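Local coordinates for protein BvnE (Penicillium brevicompactum, PDB 6U9I) that catalyses a stereoselective semipinacol rearrangement, an isomerase step in the fungal assembly of brevianamides, at residues A107-Y112 / E146-A151; L101-E106 / N114-V119; N13-L18 / V90-R95. One frame throughout, in Å; residues are numbered along the deposited sequence. Where two conformers were deposited one is given.

Contact 1 of 3, residues A107-Y112 / E146-A151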
loop_
_atom_site.group_PDB
_atom_site.type_symbol
_atom_site.label_atom_id
_atom_site.label_comp_id
_atom_site.label_asym_id
_atom_site.label_seq_id
_atom_site.Cartn_x
_atom_site.Cartn_y
_atom_site.Cartn_z
ATOM N N ALA A 107 -5.849 10.315 -21.424
ATOM C CA ALA A 107 -6.653 9.354 -22.159
ATOM C C ALA A 107 -7.736 10.097 -22.938
ATOM O O ALA A 107 -7.865 11.319 -22.843
ATOM C CB ALA A 107 -7.247 8.319 -21.200
ATOM N N ALA A 108 -8.514 9.350 -23.730
ATOM C CA ALA A 108 -9.589 9.980 -24.489
ATOM C C ALA A 108 -10.614 10.614 -23.556
ATOM O O ALA A 108 -11.094 11.724 -23.810
ATOM C CB ALA A 108 -10.255 8.961 -25.414
ATOM N N CYS A 109 -10.941 9.939 -22.452
ATOM C CA CYS A 109 -11.915 10.462 -21.499
ATOM C C CYS A 109 -11.348 11.546 -20.594
ATOM O O CYS A 109 -12.065 12.026 -19.710
ATOM C CB CYS A 109 -12.483 9.328 -20.636
ATOM S SG CYS A 109 -11.330 8.657 -19.399
ATOM N N GLY A 110 -10.091 11.951 -20.784
ATOM C CA GLY A 110 -9.477 12.968 -19.956
ATOM C C GLY A 110 -8.295 12.415 -19.176
ATOM O O GLY A 110 -7.630 11.467 -19.612
ATOM N N LEU A 111 -8.052 13.008 -18.011
ATOM C CA LEU A 111 -6.891 12.654 -17.205
ATOM C C LEU A 111 -7.090 11.332 -16.476
ATOM O O LEU A 111 -8.193 11.004 -16.027
ATOM C CB LEU A 111 -6.595 13.751 -16.188
ATOM C CG LEU A 111 -6.193 15.094 -16.788
ATOM C CD1 LEU A 111 -5.750 16.042 -15.700
ATOM C CD2 LEU A 111 -5.089 14.891 -17.814
ATOM N N TYR A 112 -6.004 10.576 -16.360
ATOM C CA TYR A 112 -5.930 9.397 -15.506
ATOM C C TYR A 112 -4.951 9.716 -14.386
ATOM O O TYR A 112 -3.774 9.977 -14.652
ATOM C CB TYR A 112 -5.470 8.177 -16.299
ATOM C CG TYR A 112 -5.207 6.956 -15.447
ATOM C CD1 TYR A 112 -6.252 6.143 -15.025
ATOM C CD2 TYR A 112 -3.914 6.613 -15.068
ATOM C CE1 TYR A 112 -6.021 5.018 -14.250
ATOM C CE2 TYR A 112 -3.671 5.491 -14.290
ATOM C CZ TYR A 112 -4.728 4.702 -13.880
ATOM O OH TYR A 112 -4.494 3.585 -13.107
ATOM N N GLU A 146 -15.835 3.484 -15.583
ATOM C CA GLU A 146 -17.082 4.147 -15.958
ATOM C C GLU A 146 -16.832 5.274 -16.953
ATOM O O GLU A 146 -17.499 5.357 -17.992
ATOM C CB GLU A 146 -17.783 4.689 -14.708
ATOM C CG GLU A 146 -18.151 3.637 -13.672
ATOM C CD GLU A 146 -18.517 4.246 -12.321
ATOM O OE1 GLU A 146 -18.853 3.479 -11.393
ATOM O OE2 GLU A 146 -18.465 5.490 -12.186
ATOM N N ARG A 147 -15.876 6.161 -16.645
ATOM C CA ARG A 147 -15.589 7.290 -17.531
ATOM C C ARG A 147 -15.176 6.832 -18.922
ATOM O O ARG A 147 -15.477 7.510 -19.913
ATOM C CB ARG A 147 -14.488 8.173 -16.945
ATOM C CG ARG A 147 -14.872 8.957 -15.721
ATOM C CD ARG A 147 -13.628 9.537 -15.074
ATOM N NE ARG A 147 -12.851 10.314 -16.035
ATOM C CZ ARG A 147 -11.560 10.597 -15.901
ATOM N NH1 ARG A 147 -10.887 10.152 -14.845
ATOM N NH2 ARG A 147 -10.940 11.314 -16.826
ATOM N N GLN A 148 -14.486 5.706 -19.006
ATOM C CA GLN A 148 -14.031 5.176 -20.265
ATOM C C GLN A 148 -15.195 4.590 -21.032
ATOM O O GLN A 148 -15.301 4.824 -22.227
ATOM C CB GLN A 148 -12.880 4.178 -20.099
ATOM C CG GLN A 148 -11.489 4.789 -20.010
ATOM C CD GLN A 148 -10.420 3.888 -20.595
ATOM O OE1 GLN A 148 -10.409 2.685 -20.326
ATOM N NE2 GLN A 148 -9.521 4.464 -21.422
ATOM N N ALA A 149 -16.052 3.840 -20.372
ATOM C CA ALA A 149 -17.236 3.272 -21.004
ATOM C C ALA A 149 -18.116 4.363 -21.601
ATOM O O ALA A 149 -18.610 4.225 -22.726
ATOM C CB ALA A 149 -18.020 2.452 -19.988
ATOM N N ALA A 150 -18.313 5.460 -20.864
ATOM C CA ALA A 150 -19.146 6.551 -21.359
ATOM C C ALA A 150 -18.581 7.158 -22.637
ATOM O O ALA A 150 -19.344 7.620 -23.494
ATOM C CB ALA A 150 -19.299 7.623 -20.279
ATOM N N ALA A 151 -17.261 7.161 -22.791
ATOM C CA ALA A 151 -16.635 7.690 -23.998
ATOM C C ALA A 151 -16.560 6.624 -25.086
ATOM O O ALA A 151 -17.403 5.726 -25.151
ATOM C CB ALA A 151 -15.244 8.230 -23.685
HETATM O O HOH W 1 -14.243 12.014 -18.092
#
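Leu111 O is the best-held acceptor, taking two N-H groups from the end of the Arg147 guanidinium. Arg147 NH2 lies 2.9 Å from Leu111 O, in the carbonyl plane on a lone pair, while Arg147 NH1, at 3.1 Å from the same oxygen, comes nearly along the C=O axis. Arg147 NH2 also reaches Cys109 O at 3.2 Å; that N-H points straight at the oxygen (162°) but arrives from above the carbonyl plane. A water completes the circuit, donating to Cys109 O and accepting from Arg147 NE. All three carbonyl bonds lie close to the guanidinium plane, so together they fix its rotation, and the bend at chi3 (54°) brings the group down onto the turn. Cys109 SG, in the crowded position between backbone N and carbonyl carbon, lies over one guanidinium face, 3.7 Å from Arg147 NH2 and 3.9 Å from Gln148 CG. An alanine in place of Arg147 would remove all three carbonyl bonds and would probably loosen the hold of the helix end on the turn. Between the two gripped carbonyls stands Gly110, at phi 117°, where a CB would jam against Cys109 O. The type I turn from Ala107 to Gly110 joins strands 96-107 and 110-122 as a hairpin tip at the surface; the last turn of helix 138-150 lies against it, and Phe144 of that helix packs on Ala107 and Cys109.

Contact 2 of 3, residues L101-E106 / N114-V119; sequences LASYAE and NEYMVV
Strands 96-107 and 110-122 form an antiparallel beta hairpin, and this stretch of it lies in the curled sheet of a fold consistent with the NTF2-like family. The segment axes make 137°, well off 180°, and diverge beyond the paired residues. Leu101 and Tyr116 make a hydrogen-bonded pair: Leu101 N meets Tyr116 O at 2.8 Å almost straight (174°), and Tyr116 N returns a bond to Leu101 O. Ala102 and Glu115 follow as the non-hydrogen-bonded pair, after which Ser103 N reaches Asn114 O at 2.9 Å from above the carbonyl plane. On the face bearing Leu101 and Tyr116, the Leu101 and Val118 side chains cross obliquely, Leu101 CD1 3.9 Å from Val118 CG2. Glu115, on the other face with Ala102, runs out extended; its OE1 bonds to His100 and its OE2 to the backbone N of Arg52 of the second subunit. A glycerol, probably from the crystallisation liquor, bonds to Asn114 O and lies near the Glu115 side chain. Asn114 OD1 accepts from the backbone N of the next residue, Glu115, at 2.8 Å. Asn114 N, weakly bonded to Ser103 O, also donates to Ser103 OG at 3.2 Å. Ser103 OG is the polar hub: at the edge of the Tyr116 ring it meets Tyr116 OH, which also bonds to Tyr112 OH, in a short hydroxyl-to-hydroxyl bond of 2.6 Å.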
loop_
_atom_site.group_PDB
_atom_site.type_symbol
_atom_site.label_atom_id
_atom_site.label_comp_id
_atom_site.label_asym_id
_atom_site.label_seq_id
_atom_site.Cartn_x
_atom_site.Cartn_y
_atom_site.Cartn_z
ATOM N N LEU A 101 3.011 5.468 -4.683
ATOM C CA LEU A 101 3.198 6.020 -6.020
ATOM C C LEU A 101 1.961 6.758 -6.504
ATOM O O LEU A 101 0.831 6.418 -6.148
ATOM C CB LEU A 101 3.514 4.922 -7.050
ATOM C CG LEU A 101 4.737 4.037 -6.803
ATOM C CD1 LEU A 101 4.863 2.975 -7.903
ATOM C CD2 LEU A 101 6.024 4.853 -6.694
ATOM N N ALA A 102 2.196 7.747 -7.363
ATOM C CA ALA A 102 1.151 8.422 -8.118
ATOM C C ALA A 102 1.374 8.180 -9.603
ATOM O O ALA A 102 2.513 8.237 -10.084
ATOM C CB ALA A 102 1.160 9.934 -7.845
ATOM N N SER A 103 0.292 7.912 -10.327
ATOM C CA SER A 103 0.357 7.801 -11.777
ATOM C C SER A 103 -0.380 8.971 -12.416
ATOM O O SER A 103 -1.320 9.530 -11.843
ATOM C CB SER A 103 -0.236 6.473 -12.272
ATOM O OG SER A 103 -1.622 6.412 -11.996
ATOM N N TYR A 104 0.072 9.348 -13.606
ATOM C CA TYR A 104 -0.590 10.364 -14.405
ATOM C C TYR A 104 -0.542 9.927 -15.857
ATOM O O TYR A 104 0.488 9.433 -16.329
ATOM C CB TYR A 104 0.086 11.738 -14.230
ATOM C CG TYR A 104 -0.360 12.792 -15.226
ATOM C CD1 TYR A 104 0.178 12.843 -16.512
ATOM C CD2 TYR A 104 -1.311 13.744 -14.880
ATOM C CE1 TYR A 104 -0.232 13.802 -17.428
ATOM C CE2 TYR A 104 -1.717 14.712 -15.787
ATOM C CZ TYR A 104 -1.173 14.734 -17.060
ATOM O OH TYR A 104 -1.574 15.693 -17.970
ATOM N N ALA A 105 -1.650 10.117 -16.565
ATOM C CA ALA A 105 -1.656 9.890 -18.003
ATOM C C ALA A 105 -2.821 10.657 -18.609
ATOM O O ALA A 105 -3.691 11.170 -17.901
ATOM C CB ALA A 105 -1.745 8.405 -18.343
ATOM N N GLU A 106 -2.819 10.730 -19.935
ATOM C CA GLU A 106 -3.844 11.440 -20.687
ATOM C C GLU A 106 -4.541 10.433 -21.584
ATOM O O GLU A 106 -3.890 9.747 -22.380
ATOM C CB GLU A 106 -3.230 12.591 -21.495
ATOM C CG GLU A 106 -2.786 13.762 -20.621
ATOM C CD GLU A 106 -1.715 14.641 -21.262
ATOM O OE1 GLU A 106 -1.473 14.510 -22.481
ATOM O OE2 GLU A 106 -1.110 15.465 -20.538
ATOM N N ASN A 114 -4.068 8.152 -10.765
ATOM C CA ASN A 114 -4.284 7.113 -9.769
ATOM C C ASN A 114 -3.183 7.156 -8.715
ATOM O O ASN A 114 -2.214 7.919 -8.806
ATOM C CB ASN A 114 -4.357 5.729 -10.433
ATOM C CG ASN A 114 -5.354 4.781 -9.753
ATOM O OD1 ASN A 114 -5.636 4.899 -8.562
ATOM N ND2 ASN A 114 -5.880 3.827 -10.515
ATOM N N GLU A 115 -3.359 6.320 -7.696
ATOM C CA GLU A 115 -2.476 6.261 -6.539
ATOM C C GLU A 115 -2.356 4.808 -6.112
ATOM O O GLU A 115 -3.354 4.078 -6.108
ATOM C CB GLU A 115 -3.023 7.114 -5.383
ATOM C CG GLU A 115 -2.162 7.113 -4.121
ATOM C CD GLU A 115 -2.803 7.890 -2.979
ATOM O OE1 GLU A 115 -2.391 7.701 -1.810
ATOM O OE2 GLU A 115 -3.723 8.700 -3.250
ATOM N N TYR A 116 -1.142 4.380 -5.764
ATOM C CA TYR A 116 -0.902 2.972 -5.473
ATOM C C TYR A 116 0.053 2.818 -4.306
ATOM O O TYR A 116 0.914 3.669 -4.068
ATOM C CB TYR A 116 -0.285 2.204 -6.650
ATOM C CG TYR A 116 -0.769 2.618 -8.007
ATOM C CD1 TYR A 116 -0.304 3.795 -8.593
ATOM C CD2 TYR A 116 -1.672 1.837 -8.716
ATOM C CE1 TYR A 116 -0.731 4.182 -9.827
ATOM C CE2 TYR A 116 -2.115 2.232 -9.974
ATOM C CZ TYR A 116 -1.637 3.399 -10.517
ATOM O OH TYR A 116 -2.046 3.821 -11.771
ATOM N N MET A 117 -0.071 1.686 -3.622
ATOM C CA MET A 117 0.993 1.149 -2.785
ATOM C C MET A 117 1.499 -0.112 -3.470
ATOM O O MET A 117 0.737 -1.070 -3.658
ATOM C CB MET A 117 0.494 0.854 -1.368
ATOM C CG MET A 117 1.590 0.685 -0.329
ATOM S SD MET A 117 2.468 2.225 0.050
ATOM C CE MET A 117 1.180 3.220 0.785
ATOM N N VAL A 118 2.773 -0.117 -3.856
ATOM C CA VAL A 118 3.374 -1.212 -4.610
ATOM C C VAL A 118 4.391 -1.927 -3.730
ATOM O O VAL A 118 5.140 -1.287 -2.982
ATOM C CB VAL A 118 4.018 -0.669 -5.906
ATOM C CG1 VAL A 118 4.976 -1.669 -6.524
ATOM C CG2 VAL A 118 2.921 -0.270 -6.896
ATOM N N VAL A 119 4.408 -3.261 -3.805
ATOM C CA VAL A 119 5.411 -4.079 -3.128
ATOM C C VAL A 119 6.171 -4.837 -4.209
ATOM O O VAL A 119 5.607 -5.728 -4.859
ATOM C CB VAL A 119 4.796 -5.055 -2.119
ATOM C CG1 VAL A 119 5.910 -5.859 -1.427
ATOM C CG2 VAL A 119 3.912 -4.314 -1.108
#

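Contact 3 of 3, residues N13-L18 / V90-R95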
loop_
_atom_site.group_PDB
_atom_site.type_symbol
_atom_site.label_atom_id
_atom_site.label_comp_id
_atom_site.label_asym_id
_atom_site.label_seq_id
_atom_site.Cartn_x
_atom_site.Cartn_y
_atom_site.Cartn_z
ATOM N N ASN A 13 26.258 -3.781 0.485
ATOM C CA ASN A 13 25.376 -2.714 0.027
ATOM C C ASN A 13 24.153 -3.265 -0.723
ATOM O O ASN A 13 23.841 -2.840 -1.840
ATOM C CB ASN A 13 26.141 -1.719 -0.861
ATOM C CG ASN A 13 27.334 -1.076 -0.148
ATOM O OD1 ASN A 13 28.482 -1.260 -0.553
ATOM N ND2 ASN A 13 27.062 -0.311 0.910
ATOM N N LEU A 14 23.454 -4.212 -0.092
ATOM C CA LEU A 14 22.246 -4.754 -0.700
ATOM C C LEU A 14 21.101 -3.745 -0.694
ATOM O O LEU A 14 20.307 -3.704 -1.644
ATOM C CB LEU A 14 21.833 -6.028 0.017
ATOM C CG LEU A 14 20.634 -6.715 -0.621
ATOM C CD1 LEU A 14 21.017 -7.337 -1.951
ATOM C CD2 LEU A 14 20.117 -7.774 0.331
ATOM N N ARG A 15 20.992 -2.929 0.355
ATOM C CA ARG A 15 19.959 -1.896 0.374
ATOM C C ARG A 15 20.089 -0.969 -0.827
ATOM O O ARG A 15 19.101 -0.656 -1.497
ATOM C CB ARG A 15 20.029 -1.091 1.670
ATOM C CG ARG A 15 19.028 0.048 1.705
ATOM C CD ARG A 15 19.195 0.946 2.932
ATOM N NE ARG A 15 18.061 1.860 3.059
ATOM C CZ ARG A 15 16.933 1.545 3.684
ATOM N NH1 ARG A 15 16.800 0.339 4.244
ATOM N NH2 ARG A 15 15.936 2.424 3.742
ATOM N N GLU A 16 21.305 -0.508 -1.118
ATOM C CA GLU A 16 21.459 0.407 -2.242
ATOM C C GLU A 16 21.140 -0.285 -3.561
ATOM O O GLU A 16 20.515 0.313 -4.443
ATOM C CB GLU A 16 22.868 1.010 -2.246
ATOM C CG GLU A 16 23.191 1.841 -0.992
ATOM C CD GLU A 16 23.454 0.992 0.256
ATOM O OE1 GLU A 16 23.548 -0.248 0.134
ATOM O OE2 GLU A 16 23.560 1.568 1.362
ATOM N N GLN A 17 21.531 -1.556 -3.700
ATOM C CA GLN A 17 21.192 -2.311 -4.902
ATOM C C GLN A 17 19.680 -2.413 -5.089
ATOM O O GLN A 17 19.181 -2.289 -6.213
ATOM C CB GLN A 17 21.796 -3.711 -4.838
ATOM C CG GLN A 17 21.297 -4.645 -5.946
ATOM C CD GLN A 17 21.809 -4.259 -7.324
ATOM O OE1 GLN A 17 22.856 -4.738 -7.756
ATOM N NE2 GLN A 17 21.071 -3.397 -8.024
ATOM N N LEU A 18 18.939 -2.658 -4.002
ATOM C CA LEU A 18 17.486 -2.776 -4.124
ATOM C C LEU A 18 16.860 -1.433 -4.490
ATOM O O LEU A 18 15.907 -1.376 -5.278
ATOM C CB LEU A 18 16.893 -3.334 -2.826
ATOM C CG LEU A 18 17.228 -4.812 -2.546
ATOM C CD1 LEU A 18 16.997 -5.170 -1.079
ATOM C CD2 LEU A 18 16.401 -5.744 -3.457
ATOM N N VAL A 90 12.697 -0.297 2.270
ATOM C CA VAL A 90 13.505 -1.427 1.805
ATOM C C VAL A 90 13.671 -2.445 2.924
ATOM O O VAL A 90 14.209 -2.117 3.992
ATOM C CB VAL A 90 14.883 -0.971 1.300
ATOM C CG1 VAL A 90 15.666 -2.177 0.758
ATOM C CG2 VAL A 90 14.722 0.083 0.226
ATOM N N ASP A 91 13.258 -3.701 2.662
ATOM C CA ASP A 91 13.538 -4.834 3.547
ATOM C C ASP A 91 14.617 -5.669 2.862
ATOM O O ASP A 91 14.313 -6.480 1.985
ATOM C CB ASP A 91 12.277 -5.654 3.820
ATOM C CG ASP A 91 12.497 -6.771 4.863
ATOM O OD1 ASP A 91 13.653 -7.168 5.095
ATOM O OD2 ASP A 91 11.504 -7.268 5.447
ATOM N N GLU A 92 15.878 -5.462 3.269
ATOM C CA GLU A 92 16.998 -6.174 2.651
ATOM C C GLU A 92 16.856 -7.681 2.797
ATOM O O GLU A 92 17.181 -8.435 1.875
ATOM C CB GLU A 92 18.317 -5.745 3.289
ATOM C CG GLU A 92 18.918 -4.492 2.745
ATOM C CD GLU A 92 20.287 -4.231 3.350
ATOM O OE1 GLU A 92 20.424 -3.254 4.118
ATOM O OE2 GLU A 92 21.222 -5.020 3.071
ATOM N N ARG A 93 16.405 -8.136 3.965
ATOM C CA ARG A 93 16.326 -9.571 4.219
ATOM C C ARG A 93 15.351 -10.254 3.265
ATOM O O ARG A 93 15.637 -11.340 2.743
ATOM C CB ARG A 93 15.916 -9.823 5.668
ATOM C CG ARG A 93 15.743 -11.304 5.983
ATOM C CD ARG A 93 15.709 -11.572 7.478
ATOM N NE ARG A 93 15.421 -12.984 7.735
ATOM C CZ ARG A 93 16.346 -13.894 8.023
ATOM N NH1 ARG A 93 15.992 -15.157 8.233
ATOM N NH2 ARG A 93 17.624 -13.541 8.109
ATOM N N LEU A 94 14.199 -9.637 3.024
ATOM C CA LEU A 94 13.181 -10.191 2.147
ATOM C C LEU A 94 13.339 -9.768 0.689
ATOM O O LEU A 94 12.557 -10.226 -0.157
ATOM C CB LEU A 94 11.791 -9.793 2.650
ATOM C CG LEU A 94 11.468 -10.206 4.090
ATOM C CD1 LEU A 94 10.017 -9.920 4.417
ATOM C CD2 LEU A 94 11.771 -11.696 4.296
ATOM N N ARG A 95 14.324 -8.920 0.375
ATOM C CA ARG A 95 14.517 -8.392 -0.981
ATOM C C ARG A 95 13.270 -7.660 -1.468
ATOM O O ARG A 95 12.903 -7.747 -2.643
ATOM C CB ARG A 95 14.897 -9.491 -1.981
ATOM C CG ARG A 95 16.382 -9.747 -2.127
ATOM C CD ARG A 95 16.964 -10.210 -0.846
ATOM N NE ARG A 95 18.285 -10.807 -0.992
ATOM C CZ ARG A 95 18.954 -11.305 0.037
ATOM N NH1 ARG A 95 20.156 -11.853 -0.129
ATOM N NH2 ARG A 95 18.414 -11.231 1.244
HETATM O O HOH W 2 18.634 -1.852 4.995
#
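Apolar carbon fills the tight part of this contact. Leu18, with CG anti to its carbonyl carbon, puts CD1 3.8 Å from Val90 CG1 and against the backbone of Glu92, while its CD2 leans on Arg95. One turn earlier in the helix, Leu14 sends CD2 squarely over the centre of the Arg95 guanidinium, 3.7 Å above its plane, the two chains crossing at about a right angle. The segment 90-95 leaves strand 89-91 and turns back toward strand 96-107, a beta hairpin connection in which Asp91 OD1 accepts from Leu94 N at 3.3 Å, an Asx motif. Arg95 takes positive phi (58°) as the turn closes; its NH2 bonds weakly to Glu92 O and Arg93 O, and its NH1 forms a salt bridge with Glu124. More polar, and bridged by water, is the side where Glu92, partly exposed, lays its extended chain along the first helical turn: Glu92 OE2 lies 3.3 Å from Leu14 CB, and OE1 touches the CB of Arg15. A water donates to Glu92 OE1 over a short 2.4 Å and accepts from Arg15 NH1 at 3.0 Å, spanning opposite charges that stand 5.1 Å apart, NH1 to OE1. Arg15 itself is buried toward the second subunit: Val90 CB lies off-centre over one face of its guanidinium, and its NH2 pairs with Asp91 of the second subunit in an intersubunit salt bridge.

How the contacts relate
The three contacts run along one sheet from exposed tip through the buried middle to the far end of the chain. Contact 2 is the buried one, near the chain's centre, and depends on antiparallel strand pairing with hydroxyls satisfied inside. Contact 1 uses the same hairpin at its exposed tip, about 17 Å away between centres, and replaces pairing with a charged side chain bound to carbonyls; the two touch where Tyr112 N probably bonds to Ala105 O. Contact 3 lies beyond the chain's centre from contact 1, about 39 Å between centres. There a helix meets a turn through carbon and water. Contacts 2 and 3 both touch the second subunit, which contact 1 does not.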